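Uncharacterized protein (Bombyx mori, PDB 5AZ1) probably reduces aldehydes or ketones to alcohols with NADPH, as a member of the aldo/keto reductase family. Local coordinates at residues Ile101-Trp106 / Asn132-His137. Sequence-based numbering, arbitrary orientation.
Sequences ITTKVW and NLVLMH. With NDP (NADPH dihydro-nicotinamide-adenine-dinucleotide phosphate), chain J.
The imidazole of H137 is held between W106 and K104, one on each face. On one ring face W106 presents the edge of its six-membered ring, a T-shaped pair with planes at 88°; over the opposite face lies K104 CD, a CH-pi contact 3.5 Å from the H137 ring centroid. CG of H137 lies anti to the backbone N (chi1 -152°), and this carries the imidazole into the gap between K104 and W106. At its edge ND1 hydrogen-bonds a water (2.9 Å) that also donates weakly to K104 O, and NE2 lies 3.5 Å from the carboxamide O7N of NADPH, near the ring plane. Lysine suits its place because its methylenes pack on the imidazole and on L135 CD1 while NZ reaches a salt bridge with D70 and a hydrogen bond with Y75.

Backbone bonds set the register that brings these side chains together. V105 N donates to L135 O at 2.9 Å, and H137 N to V105 O at 3.1 Å, closing the ladder. At the other end I101 N donates to N132 OD1 (2.8 Å) from above the carbonyl plane, so the side-chain amide stands in for a backbone carbonyl just ahead of strand 133-136; R96 also donates to OD1. T103, V105, V134 and M136 face the outer helices, V105 CG2 meeting V134 CG2 at 4.0 Å; T102, K104, L133 and L135 line the interior. These parallel neighbours, joined through helix 112-126, form a beta-alpha-beta unit of the TIM barrel, at whose C-terminal mouth D70, Y75, K104 and H137 gather beside the nicotinamide, consistent with the Asp-Tyr-Lys-His catalytic tetrad of aldo/keto reductases.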
ATOM      1  N   ILE A 101      -7.435  -9.325   1.967  1.00 19.22           N
ATOM      2  CA  ILE A 101      -5.992  -9.575   1.956  1.00 18.74           C
ATOM      3  C   ILE A 101      -5.380  -9.316   0.629  1.00 16.76           C
ATOM      4  O   ILE A 101      -5.822  -9.868  -0.383  1.00 16.97           O
ATOM      5  CB  ILE A 101      -5.690 -11.050   2.362  1.00 20.43           C
ATOM      6  CG1 ILE A 101      -6.165 -11.271   3.809  1.00 20.91           C
ATOM      7  CG2 ILE A 101      -4.203 -11.336   2.260  1.00 19.35           C
ATOM      8  CD1 ILE A 101      -6.306 -12.734   4.140  1.00 26.86           C
ATOM      9  N   THR A 102      -4.346  -8.484   0.639  1.00 16.75           N
ATOM     10  CA  THR A 102      -3.651  -8.103  -0.583  1.00 18.29           C
ATOM     11  C   THR A 102      -2.245  -8.669  -0.621  1.00 17.37           C
ATOM     12  O   THR A 102      -1.542  -8.575   0.375  1.00 17.84           O
ATOM     13  CB  THR A 102      -3.498  -6.577  -0.619  1.00 18.04           C
ATOM     14  OG1 THR A 102      -4.778  -5.959  -0.672  1.00 15.85           O
ATOM     15  CG2 THR A 102      -2.671  -6.154  -1.842  1.00 17.74           C
ATOM     16  N   THR A 103      -1.800  -9.174  -1.769  1.00 17.34           N
ATOM     17  CA  THR A 103      -0.391  -9.410  -1.951  1.00 16.96           C
ATOM     18  C   THR A 103       0.041  -8.857  -3.336  1.00 19.28           C
ATOM     19  O   THR A 103      -0.727  -8.196  -4.006  1.00 18.97           O
ATOM     20  CB  THR A 103      -0.013 -10.883  -1.740  1.00 17.21           C
ATOM     21  OG1 THR A 103       1.408 -11.026  -1.764  1.00 18.24           O
ATOM     22  CG2 THR A 103      -0.564 -11.760  -2.795  1.00 18.30           C
ATOM     23  N   LYS A 104       1.295  -9.071  -3.707  1.00 18.33           N
ATOM     24  CA  LYS A 104       1.902  -8.359  -4.795  1.00 20.99           C
ATOM     25  C   LYS A 104       3.004  -9.166  -5.442  1.00 20.34           C
ATOM     26  O   LYS A 104       3.668  -9.967  -4.770  1.00 21.71           O
ATOM     27  CB  LYS A 104       2.467  -6.996  -4.331  1.00 19.81           C
ATOM     28  CG  LYS A 104       1.539  -6.164  -3.469  1.00 20.88           C
ATOM     29  CD  LYS A 104       2.314  -4.914  -3.043  1.00 21.67           C
ATOM     30  CE  LYS A 104       1.513  -3.962  -2.220  1.00 25.05           C
ATOM     31  NZ  LYS A 104       1.821  -3.841  -0.801  1.00 27.11           N
ATOM     32  N   VAL A 105       3.143  -8.972  -6.751  1.00 20.11           N
ATOM     33  CA  VAL A 105       4.057  -9.712  -7.598  1.00 20.40           C
ATOM     34  C   VAL A 105       5.204  -8.748  -7.901  1.00 24.97           C
ATOM     35  O   VAL A 105       4.973  -7.613  -8.404  1.00 25.24           O
ATOM     36  CB  VAL A 105       3.359 -10.067  -8.903  1.00 20.89           C
ATOM     37  CG1 VAL A 105       4.326 -10.689  -9.945  1.00 21.40           C
ATOM     38  CG2 VAL A 105       2.196 -10.982  -8.624  1.00 21.62           C
ATOM     39  N   TRP A 106       6.430  -9.208  -7.689  1.00 24.42           N
ATOM     40  CA  TRP A 106       7.603  -8.406  -7.847  1.00 23.91           C
ATOM     41  C   TRP A 106       8.136  -8.387  -9.276  1.00 23.45           C
ATOM     42  O   TRP A 106       7.595  -9.045 -10.212  1.00 21.30           O
ATOM     43  CB  TRP A 106       8.628  -8.904  -6.807  1.00 27.69           C
ATOM     44  CG  TRP A 106       9.819  -8.024  -6.473  1.00 27.25           C
ATOM     45  CD1 TRP A 106      11.122  -8.300  -6.775  1.00 28.77           C
ATOM     46  CD2 TRP A 106       9.840  -6.830  -5.707  1.00 26.77           C
ATOM     47  NE1 TRP A 106      11.946  -7.346  -6.271  1.00 26.50           N
ATOM     48  CE2 TRP A 106      11.199  -6.427  -5.604  1.00 27.64           C
ATOM     49  CE3 TRP A 106       8.863  -6.054  -5.106  1.00 24.94           C
ATOM     50  CZ2 TRP A 106      11.590  -5.281  -4.922  1.00 28.09           C
ATOM     51  CZ3 TRP A 106       9.227  -4.925  -4.420  1.00 26.12           C
ATOM     52  CH2 TRP A 106      10.583  -4.525  -4.335  1.00 29.28           C
ATOM     53  N   ASN A 132      -7.909 -11.272  -1.914  1.00 18.04           N
ATOM     54  CA  ASN A 132      -8.937 -10.311  -2.313  1.00 19.96           C
ATOM     55  C   ASN A 132      -8.403  -9.387  -3.407  1.00 19.31           C
ATOM     56  O   ASN A 132      -9.167  -8.888  -4.214  1.00 19.60           O
ATOM     57  CB  ASN A 132      -9.349  -9.494  -1.104  1.00 19.71           C
ATOM     58  CG  ASN A 132      -9.958 -10.398  -0.049  1.00 21.79           C
ATOM     59  OD1 ASN A 132      -9.247 -11.023   0.764  1.00 18.72           O
ATOM     60  ND2 ASN A 132     -11.278 -10.575  -0.156  1.00 20.26           N
ATOM     61  N   LEU A 133      -7.109  -9.171  -3.398  1.00 17.28           N
ATOM     62  CA  LEU A 133      -6.479  -8.233  -4.318  1.00 17.88           C
ATOM     63  C   LEU A 133      -5.032  -8.660  -4.551  1.00 16.82           C
ATOM     64  O   LEU A 133      -4.321  -8.985  -3.608  1.00 17.19           O
ATOM     65  CB  LEU A 133      -6.528  -6.836  -3.693  1.00 17.21           C
ATOM     66  CG  LEU A 133      -5.814  -5.734  -4.464  1.00 17.84           C
ATOM     67  CD1 LEU A 133      -6.393  -5.561  -5.867  1.00 16.94           C
ATOM     68  CD2 LEU A 133      -5.959  -4.408  -3.718  1.00 18.38           C
ATOM     69  N   VAL A 134      -4.585  -8.657  -5.799  1.00 18.68           N
ATOM     70  CA  VAL A 134      -3.166  -8.823  -6.098  1.00 17.18           C
ATOM     71  C   VAL A 134      -2.712  -7.671  -7.024  1.00 18.22           C
ATOM     72  O   VAL A 134      -3.391  -7.339  -7.972  1.00 17.83           O
ATOM     73  CB  VAL A 134      -2.871 -10.181  -6.714  1.00 17.70           C
ATOM     74  CG1 VAL A 134      -3.547 -10.356  -8.059  1.00 16.76           C
ATOM     75  CG2 VAL A 134      -1.365 -10.416  -6.863  1.00 18.55           C
ATOM     76  N   LEU A 135      -1.576  -7.080  -6.689  1.00 17.48           N
ATOM     77  CA  LEU A 135      -0.999  -5.938  -7.395  1.00 20.56           C
ATOM     78  C   LEU A 135       0.305  -6.250  -8.153  1.00 20.57           C
ATOM     79  O   LEU A 135       1.149  -7.046  -7.703  1.00 22.11           O
ATOM     80  CB  LEU A 135      -0.669  -4.858  -6.381  1.00 18.96           C
ATOM     81  CG  LEU A 135      -1.801  -4.380  -5.471  1.00 18.84           C
ATOM     82  CD1 LEU A 135      -1.345  -3.261  -4.553  1.00 19.59           C
ATOM     83  CD2 LEU A 135      -3.007  -3.910  -6.254  1.00 18.60           C
ATOM     84  N   MET A 136       0.452  -5.575  -9.272  1.00 19.81           N
ATOM     85  CA  MET A 136       1.730  -5.392  -9.911  1.00 19.39           C
ATOM     86  C   MET A 136       2.530  -4.395  -9.103  1.00 20.77           C
ATOM     87  O   MET A 136       2.239  -3.188  -9.089  1.00 23.04           O
ATOM     88  CB  MET A 136       1.559  -4.950 -11.339  1.00 20.79           C
ATOM     89  CG  MET A 136       2.880  -5.087 -12.127  1.00 20.70           C
ATOM     90  SD  MET A 136       2.822  -4.410 -13.812  1.00 21.29           S
ATOM     91  CE  MET A 136       1.270  -4.898 -14.553  1.00 19.85           C
ATOM     92  N   HIS A 137       3.514  -4.915  -8.365  1.00 21.41           N
ATOM     93  CA  HIS A 137       4.212  -4.149  -7.326  1.00 21.59           C
ATOM     94  C   HIS A 137       4.876  -2.896  -7.898  1.00 23.76           C
ATOM     95  O   HIS A 137       4.766  -1.822  -7.314  1.00 23.80           O
ATOM     96  CB  HIS A 137       5.231  -5.026  -6.585  1.00 21.20           C
ATOM     97  CG  HIS A 137       5.498  -4.594  -5.181  1.00 22.29           C
ATOM     98  ND1 HIS A 137       5.687  -5.492  -4.152  1.00 25.09           N
ATOM     99  CD2 HIS A 137       5.574  -3.360  -4.620  1.00 24.27           C
ATOM    100  CE1 HIS A 137       5.831  -4.831  -3.010  1.00 27.15           C
ATOM    101  NE2 HIS A 137       5.790  -3.536  -3.271  1.00 26.22           N
TER
HETATM  102  PA  NDP J 409       4.168   4.569   7.309  1.00 44.98           P
HETATM  103  O1A NDP J 409       3.920   5.971   6.746  1.00 40.22           O
HETATM  104  O2A NDP J 409       3.048   3.636   7.617  1.00 36.53           O
HETATM  105  O5B NDP J 409       4.909   4.850   8.744  1.00 51.85           O
HETATM  106  C5B NDP J 409       5.576   3.829   9.468  1.00 46.79           C
HETATM  107  C4B NDP J 409       6.130   4.400  10.769  1.00 48.03           C
HETATM  108  O4B NDP J 409       5.142   5.169  11.474  1.00 43.40           O
HETATM  109  C3B NDP J 409       6.619   3.289  11.722  1.00 47.73           C
HETATM  110  O3B NDP J 409       7.996   3.491  12.008  1.00 46.37           O
HETATM  111  C2B NDP J 409       5.696   3.387  12.941  1.00 47.73           C
HETATM  112  O2B NDP J 409       6.301   3.065  14.197  1.00 50.17           O
HETATM  113  C1B NDP J 409       5.178   4.813  12.867  1.00 43.98           C
HETATM  114  N9A NDP J 409       3.800   4.990  13.311  1.00 42.87           N
HETATM  115  C8A NDP J 409       2.715   4.313  12.873  1.00 38.46           C
HETATM  116  N7A NDP J 409       1.593   4.768  13.460  1.00 41.14           N
HETATM  117  C5A NDP J 409       1.971   5.786  14.255  1.00 38.63           C
HETATM  118  C6A NDP J 409       1.262   6.695  15.156  1.00 41.12           C
HETATM  119  N6A NDP J 409      -0.094   6.555  15.252  1.00 39.91           N
HETATM  120  N1A NDP J 409       2.028   7.614  15.839  1.00 41.15           N
HETATM  121  C2A NDP J 409       3.377   7.706  15.707  1.00 38.42           C
HETATM  122  N3A NDP J 409       4.088   6.907  14.886  1.00 38.92           N
HETATM  123  C4A NDP J 409       3.432   5.949  14.157  1.00 40.61           C
HETATM  124  O3  NDP J 409       5.357   3.912   6.460  1.00 49.84           O
HETATM  125  PN  NDP J 409       5.298   2.591   5.562  1.00 57.17           P
HETATM  126  O1N NDP J 409       5.944   2.976   4.267  1.00 58.78           O
HETATM  127  O2N NDP J 409       5.822   1.398   6.351  1.00 60.90           O
HETATM  128  O5D NDP J 409       3.684   2.346   5.457  1.00 53.25           O
HETATM  129  C5D NDP J 409       3.134   1.728   4.365  1.00 43.74           C
HETATM  130  C4D NDP J 409       2.860   0.239   4.291  1.00 44.34           C
HETATM  131  O4D NDP J 409       2.428   0.240   2.906  1.00 41.57           O
HETATM  132  C3D NDP J 409       3.913  -0.871   4.314  1.00 39.48           C
HETATM  133  O3D NDP J 409       3.855  -1.610   5.512  1.00 40.95           O
HETATM  134  C2D NDP J 409       3.470  -1.752   3.150  1.00 35.86           C
HETATM  135  O2D NDP J 409       2.335  -2.548   3.567  1.00 24.91           O
HETATM  136  C1D NDP J 409       3.095  -0.706   2.087  1.00 40.00           C
HETATM  137  N1N NDP J 409       4.186  -0.108   1.182  1.00 45.10           N
HETATM  138  C2N NDP J 409       4.049  -0.330  -0.160  1.00 42.08           C
HETATM  139  C3N NDP J 409       4.963   0.110  -1.135  1.00 43.71           C
HETATM  140  C7N NDP J 409       4.712  -0.178  -2.603  1.00 36.50           C
HETATM  141  O7N NDP J 409       5.678  -0.018  -3.359  1.00 30.47           O
HETATM  142  N7N NDP J 409       3.489  -0.611  -3.063  1.00 31.53           N
HETATM  143  C4N NDP J 409       6.233   0.844  -0.711  1.00 45.84           C
HETATM  144  C5N NDP J 409       6.284   1.068   0.747  1.00 47.77           C
HETATM  145  C6N NDP J 409       5.286   0.602   1.600  1.00 45.48           C
HETATM  146  P2B NDP J 409       6.215   1.597  14.892  1.00 44.80           P
HETATM  147  O1X NDP J 409       6.171   0.513  13.796  1.00 42.75           O
HETATM  148  O2X NDP J 409       7.574   1.526  15.538  1.00 54.09           O
HETATM  149  O3X NDP J 409       4.943   1.744  15.681  1.00 36.99           O
HETATM  150  O   HOH W   1       6.315  -8.288  -4.040  1.00 19.52           O